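Local coordinates for effector protein MavE (Legionella pneumophila subsp. pneumophila, PDB 6PIR) that acts as a virulence effector required for endoplasmic reticulum-mediated remodelling of the Legionella-containing vacuole and for its evasion of lysosomes, at residues I51-F65 with V103-L116. Residues are numbered along the deposited sequence; the frame is centred on the assembly and turned at random.
Sequences ITNADDWSKEDKLKF and VPLLTANTDPENRL
Arg115 reaches Trp57 on a side chain extended from CG to NE, which carries CD over the five-membered ring, and a turn about the last torsion lays the guanidinium nearly flat on the indole. Thr107 turns OG1 between its own backbone N and carbonyl carbon (chi1 59°), sending the hydroxyl to Thr52 and CG2 to Phe65. The first of these is a worked example of one arginine serving both as a lid on an aromatic ring and as a hydrogen-bond donor to loop atoms. Arg115 CD sits 3.6 Å from the centroid of the five-membered ring of Trp57, a CH-pi contact over the face, and the guanidinium adds a cation-pi stack with planes only 19° apart. Ile51 CG2 lies on the opposite face, so the indole is sandwiched. The guanidinium is held in turn: Arg115 NH2 donates to Asp56 O at 2.6 Å, a bent bond arriving from above the carbonyl plane, while Arg115 NH1 finds Thr110 OG1 near its own plane at 2.9 Å. Arg115 NE meets Asp61 OD2 through a water that also takes the N-H of Ser58, the helix N-cap residue.

On the other flank, Thr52 N gives a nearly straight bond to Thr107 OG1 (2.8 Å, 176°), and that hydroxyl donates to Val103 O, the helix carbonyl that also accepts from Thr107 N. Thr52 OG1 uses a lone pair of Pro104 O, in the carbonyl plane. Nearer helix 59-77, Thr107 CG2 rests over one face of Phe65, 3.4 Å from CZ; Val103 CG1 meets the ring edge at CE2, and Leu116 CD1 lies near the ring plane against CB. Leu116 CD2 lies 3.4 Å from Asp61 OD1, the two side chains running in opposite directions, and Val119 continues the apolar surface against Trp57. What results is an interhelical loop, between helices 85-106 and 115-134, packed against the N-capped start of helix 59-77 in MavE's twinned two-helix bundle, which precedes the C-terminal transmembrane helix.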
loop_
_atom_site.group_PDB
_atom_site.type_symbol
_atom_site.label_atom_id
_atom_site.label_comp_id
_atom_site.label_asym_id
_atom_site.label_seq_id
_atom_site.Cartn_x
_atom_site.Cartn_y
_atom_site.Cartn_z
ATOM N N ILE A 51 0.936 0.411 11.844
ATOM C CA ILE A 51 0.578 1.822 11.768
ATOM C C ILE A 51 1.290 2.612 12.852
ATOM O O ILE A 51 1.239 2.259 14.034
ATOM C CB ILE A 51 -0.949 1.980 11.886
ATOM C CG1 ILE A 51 -1.629 1.352 10.675
ATOM C CG2 ILE A 51 -1.337 3.449 11.995
ATOM C CD1 ILE A 51 -3.186 1.402 10.710
ATOM N N THR A 52 1.958 3.696 12.457
ATOM C CA THR A 52 2.634 4.563 13.409
ATOM C C THR A 52 1.647 5.326 14.278
ATOM O O THR A 52 0.715 5.965 13.778
ATOM C CB THR A 52 3.523 5.545 12.665
ATOM O OG1 THR A 52 4.521 4.787 11.981
ATOM C CG2 THR A 52 4.178 6.514 13.631
ATOM N N ASN A 53 1.892 5.281 15.584
ATOM C CA ASN A 53 1.047 5.923 16.582
ATOM C C ASN A 53 -0.396 5.487 16.397
ATOM O O ASN A 53 -1.311 6.300 16.327
ATOM C CB ASN A 53 1.192 7.436 16.545
ATOM C CG ASN A 53 2.587 7.888 16.970
ATOM O OD1 ASN A 53 3.235 7.248 17.823
ATOM N ND2 ASN A 53 3.060 8.983 16.383
ATOM N N ALA A 54 -0.572 4.171 16.322
ATOM C CA ALA A 54 -1.868 3.591 16.003
ATOM C C ALA A 54 -2.938 3.929 17.043
ATOM O O ALA A 54 -4.127 3.949 16.715
ATOM C CB ALA A 54 -1.705 2.080 15.868
ATOM N N ASP A 55 -2.548 4.175 18.298
ATOM C CA ASP A 55 -3.505 4.540 19.345
ATOM C C ASP A 55 -4.089 5.926 19.157
ATOM O O ASP A 55 -5.112 6.237 19.792
ATOM C CB ASP A 55 -2.870 4.424 20.725
ATOM C CG ASP A 55 -2.468 3.011 21.047
ATOM O OD1 ASP A 55 -3.070 2.081 20.462
ATOM O OD2 ASP A 55 -1.574 2.827 21.888
ATOM N N ASP A 56 -3.500 6.735 18.285
ATOM C CA ASP A 56 -4.026 8.032 17.888
ATOM C C ASP A 56 -4.866 7.964 16.620
ATOM O O ASP A 56 -5.353 9.002 16.168
ATOM C CB ASP A 56 -2.894 9.036 17.658
ATOM C CG ASP A 56 -2.164 9.382 18.916
ATOM O OD1 ASP A 56 -2.826 9.577 19.951
ATOM O OD2 ASP A 56 -0.920 9.473 18.871
ATOM N N TRP A 57 -5.019 6.784 16.016
ATOM C CA TRP A 57 -5.838 6.602 14.825
ATOM C C TRP A 57 -7.224 6.079 15.217
ATOM O O TRP A 57 -7.329 5.156 16.031
ATOM C CB TRP A 57 -5.173 5.594 13.878
ATOM C CG TRP A 57 -4.003 6.109 13.045
ATOM C CD1 TRP A 57 -2.810 6.616 13.492
ATOM C CD2 TRP A 57 -3.960 6.171 11.619
ATOM N NE1 TRP A 57 -2.001 6.949 12.417
ATOM C CE2 TRP A 57 -2.686 6.685 11.255
ATOM C CE3 TRP A 57 -4.851 5.785 10.605
ATOM C CZ2 TRP A 57 -2.303 6.853 9.919
ATOM C CZ3 TRP A 57 -4.467 5.973 9.276
ATOM C CH2 TRP A 57 -3.211 6.502 8.950
ATOM N N SER A 58 -8.272 6.644 14.622
ATOM C CA SER A 58 -9.604 6.081 14.819
ATOM C C SER A 58 -9.714 4.720 14.136
ATOM O O SER A 58 -8.966 4.402 13.218
ATOM C CB SER A 58 -10.673 7.013 14.277
ATOM O OG SER A 58 -10.618 7.097 12.861
ATOM N N LYS A 59 -10.671 3.909 14.604
ATOM C CA LYS A 59 -10.910 2.609 13.979
ATOM C C LYS A 59 -11.259 2.777 12.507
ATOM O O LYS A 59 -10.811 2.001 11.658
ATOM C CB LYS A 59 -12.023 1.854 14.735
ATOM C CG LYS A 59 -12.542 0.593 14.010
ATOM C CD LYS A 59 -13.635 -0.167 14.781
ATOM C CE LYS A 59 -15.019 0.331 14.405
ATOM N NZ LYS A 59 -16.108 -0.636 14.781
ATOM N N GLU A 60 -12.051 3.789 12.183
ATOM C CA GLU A 60 -12.468 3.978 10.799
ATOM C C GLU A 60 -11.280 4.329 9.900
ATOM O O GLU A 60 -11.213 3.868 8.754
ATOM C CB GLU A 60 -13.538 5.052 10.712
ATOM C CG GLU A 60 -14.842 4.583 11.307
ATOM C CD GLU A 60 -15.478 3.414 10.550
ATOM O OE1 GLU A 60 -15.627 3.494 9.299
ATOM O OE2 GLU A 60 -15.857 2.432 11.225
ATOM N N ASP A 61 -10.366 5.192 10.378
ATOM C CA ASP A 61 -9.174 5.525 9.599
ATOM C C ASP A 61 -8.281 4.306 9.405
ATOM O O ASP A 61 -7.685 4.117 8.333
ATOM C CB ASP A 61 -8.371 6.630 10.299
ATOM C CG ASP A 61 -8.940 8.034 10.069
ATOM O OD1 ASP A 61 -9.838 8.218 9.226
ATOM O OD2 ASP A 61 -8.503 8.962 10.777
ATOM N N LYS A 62 -8.106 3.518 10.453
ATOM C CA LYS A 62 -7.345 2.283 10.314
ATOM C C LYS A 62 -7.987 1.358 9.282
ATOM O O LYS A 62 -7.294 0.726 8.468
ATOM C CB LYS A 62 -7.286 1.576 11.654
ATOM C CG LYS A 62 -6.453 2.262 12.687
ATOM C CD LYS A 62 -6.375 1.385 13.901
ATOM C CE LYS A 62 -6.057 2.200 15.129
ATOM N NZ LYS A 62 -5.906 1.342 16.328
ATOM N N LEU A 63 -9.318 1.228 9.329
ATOM C CA LEU A 63 -9.996 0.338 8.393
ATOM C C LEU A 63 -9.830 0.843 6.972
ATOM O O LEU A 63 -9.559 0.068 6.054
ATOM C CB LEU A 63 -11.497 0.217 8.735
ATOM N N LYS A 64 -9.984 2.135 6.770
ATOM C CA LYS A 64 -9.797 2.689 5.437
ATOM C C LYS A 64 -8.380 2.415 4.932
ATOM O O LYS A 64 -8.184 1.978 3.788
ATOM C CB LYS A 64 -10.111 4.188 5.442
ATOM C CG LYS A 64 -11.621 4.523 5.474
ATOM C CD LYS A 64 -11.840 6.029 5.169
ATOM C CE LYS A 64 -13.293 6.474 5.300
ATOM N NZ LYS A 64 -13.767 6.649 6.714
ATOM N N PHE A 65 -7.382 2.634 5.789
ATOM C CA PHE A 65 -5.994 2.476 5.366
ATOM C C PHE A 65 -5.667 1.023 5.060
ATOM O O PHE A 65 -5.091 0.720 4.006
ATOM C CB PHE A 65 -5.060 3.040 6.438
ATOM C CG PHE A 65 -3.618 2.767 6.163
ATOM C CD1 PHE A 65 -2.937 3.487 5.202
ATOM C CD2 PHE A 65 -2.957 1.739 6.823
ATOM C CE1 PHE A 65 -1.582 3.218 4.937
ATOM C CE2 PHE A 65 -1.611 1.481 6.564
ATOM C CZ PHE A 65 -0.933 2.223 5.612
ATOM N N VAL A 103 4.697 0.847 5.536
ATOM C CA VAL A 103 3.501 1.206 6.305
ATOM C C VAL A 103 3.843 2.118 7.468
ATOM O O VAL A 103 3.134 3.121 7.659
ATOM C CB VAL A 103 2.736 -0.058 6.728
ATOM C CG1 VAL A 103 1.733 0.293 7.798
ATOM C CG2 VAL A 103 2.034 -0.676 5.535
ATOM N N PRO A 104 4.927 1.893 8.245
ATOM C CA PRO A 104 5.302 2.890 9.269
ATOM C C PRO A 104 5.620 4.259 8.695
ATOM O O PRO A 104 5.274 5.285 9.293
ATOM C CB PRO A 104 6.539 2.261 9.933
ATOM C CG PRO A 104 6.302 0.810 9.780
ATOM C CD PRO A 104 5.649 0.616 8.447
ATOM N N LEU A 105 6.248 4.296 7.519
ATOM C CA LEU A 105 6.551 5.577 6.891
ATOM C C LEU A 105 5.282 6.268 6.433
ATOM O O LEU A 105 5.076 7.457 6.692
ATOM C CB LEU A 105 7.473 5.373 5.695
ATOM C CG LEU A 105 8.908 5.080 6.025
ATOM C CD1 LEU A 105 9.633 4.792 4.733
ATOM C CD2 LEU A 105 9.501 6.295 6.747
ATOM N N LEU A 106 4.438 5.537 5.722
ATOM C CA LEU A 106 3.219 6.111 5.166
ATOM C C LEU A 106 2.280 6.624 6.248
ATOM O O LEU A 106 1.558 7.604 6.022
ATOM C CB LEU A 106 2.501 5.062 4.307
ATOM C CG LEU A 106 3.170 4.597 3.012
ATOM C CD1 LEU A 106 2.510 3.323 2.566
ATOM C CD2 LEU A 106 3.106 5.649 1.909
ATOM N N THR A 107 2.271 5.991 7.427
ATOM C CA THR A 107 1.338 6.346 8.498
ATOM C C THR A 107 1.939 7.313 9.514
ATOM O O THR A 107 1.280 7.660 10.503
ATOM C CB THR A 107 0.846 5.086 9.215
ATOM O OG1 THR A 107 1.960 4.379 9.769
ATOM C CG2 THR A 107 0.088 4.165 8.239
ATOM N N ALA A 108 3.150 7.800 9.269
ATOM C CA ALA A 108 3.817 8.726 10.168
ATOM C C ALA A 108 3.432 10.159 9.826
ATOM O O ALA A 108 3.150 10.471 8.669
ATOM C CB ALA A 108 5.339 8.562 10.053
ATOM N N ASN A 109 3.447 11.037 10.849
ATOM C CA ASN A 109 3.272 12.492 10.695
ATOM C C ASN A 109 1.970 12.852 9.999
ATOM O O ASN A 109 1.927 13.785 9.193
ATOM C CB ASN A 109 4.434 13.156 9.958
ATOM C CG ASN A 109 5.742 12.996 10.676
ATOM O OD1 ASN A 109 5.824 13.251 11.875
ATOM N ND2 ASN A 109 6.782 12.598 9.951
ATOM N N THR A 110 0.912 12.095 10.258
ATOM C CA THR A 110 -0.351 12.414 9.610
ATOM C C THR A 110 -1.110 13.473 10.394
ATOM O O THR A 110 -0.998 13.602 11.623
ATOM C CB THR A 110 -1.236 11.177 9.423
ATOM O OG1 THR A 110 -1.586 10.606 10.701
ATOM C CG2 THR A 110 -0.524 10.159 8.508
ATOM N N ASP A 111 -1.869 14.260 9.664
ATOM C CA ASP A 111 -2.637 15.321 10.276
ATOM C C ASP A 111 -3.959 14.761 10.796
ATOM O O ASP A 111 -4.720 14.180 10.014
ATOM C CB ASP A 111 -2.811 16.428 9.259
ATOM C CG ASP A 111 -3.622 17.609 9.775
ATOM O OD1 ASP A 111 -4.181 17.587 10.883
ATOM O OD2 ASP A 111 -3.603 18.628 9.070
ATOM N N PRO A 112 -4.246 14.886 12.096
ATOM C CA PRO A 112 -5.471 14.293 12.668
ATOM C C PRO A 112 -6.740 14.774 12.015
ATOM O O PRO A 112 -7.751 14.058 12.007
ATOM C CB PRO A 112 -5.406 14.733 14.143
ATOM C CG PRO A 112 -4.004 15.016 14.381
ATOM C CD PRO A 112 -3.432 15.547 13.123
ATOM N N GLU A 113 -6.722 15.969 11.433
ATOM C CA GLU A 113 -7.900 16.476 10.749
ATOM C C GLU A 113 -8.318 15.575 9.597
ATOM O O GLU A 113 -9.510 15.487 9.271
ATOM C CB GLU A 113 -7.589 17.867 10.204
ATOM C CG GLU A 113 -8.729 18.510 9.501
ATOM C CD GLU A 113 -9.787 18.943 10.479
ATOM O OE1 GLU A 113 -10.992 18.762 10.192
ATOM O OE2 GLU A 113 -9.409 19.482 11.544
ATOM N N ASN A 114 -7.361 14.925 8.960
ATOM C CA ASN A 114 -7.631 14.074 7.811
ATOM C C ASN A 114 -6.413 13.210 7.551
ATOM O O ASN A 114 -5.610 13.508 6.662
ATOM C CB ASN A 114 -8.002 14.910 6.592
ATOM C CG ASN A 114 -8.542 14.072 5.454
ATOM O OD1 ASN A 114 -8.292 12.863 5.367
ATOM N ND2 ASN A 114 -9.247 14.724 4.546
ATOM N N ARG A 115 -6.272 12.144 8.335
ATOM C CA ARG A 115 -5.060 11.332 8.283
ATOM C C ARG A 115 -4.864 10.670 6.931
ATOM O O ARG A 115 -3.723 10.467 6.497
ATOM C CB ARG A 115 -5.106 10.269 9.366
ATOM C CG ARG A 115 -5.106 10.806 10.770
ATOM C CD ARG A 115 -4.647 9.723 11.731
ATOM N NE ARG A 115 -4.812 10.095 13.132
ATOM C CZ ARG A 115 -3.975 10.868 13.815
ATOM N NH1 ARG A 115 -2.918 11.389 13.213
ATOM N NH2 ARG A 115 -4.201 11.134 15.104
ATOM N N LEU A 116 -5.956 10.280 6.270
ATOM C CA LEU A 116 -5.807 9.599 4.994
ATOM C C LEU A 116 -5.373 10.560 3.905
ATOM O O LEU A 116 -4.656 10.151 2.980
ATOM C CB LEU A 116 -7.115 8.896 4.638
ATOM C CG LEU A 116 -7.316 7.517 5.323
ATOM C CD1 LEU A 116 -6.166 6.513 5.107
ATOM C CD2 LEU A 116 -7.572 7.625 6.804
HETATM O O HOH W 1 -7.661 9.106 13.288
HETATM O O HOH W 2 -8.897 10.391 6.983
HETATM O O HOH W 3 -8.713 11.497 9.957
#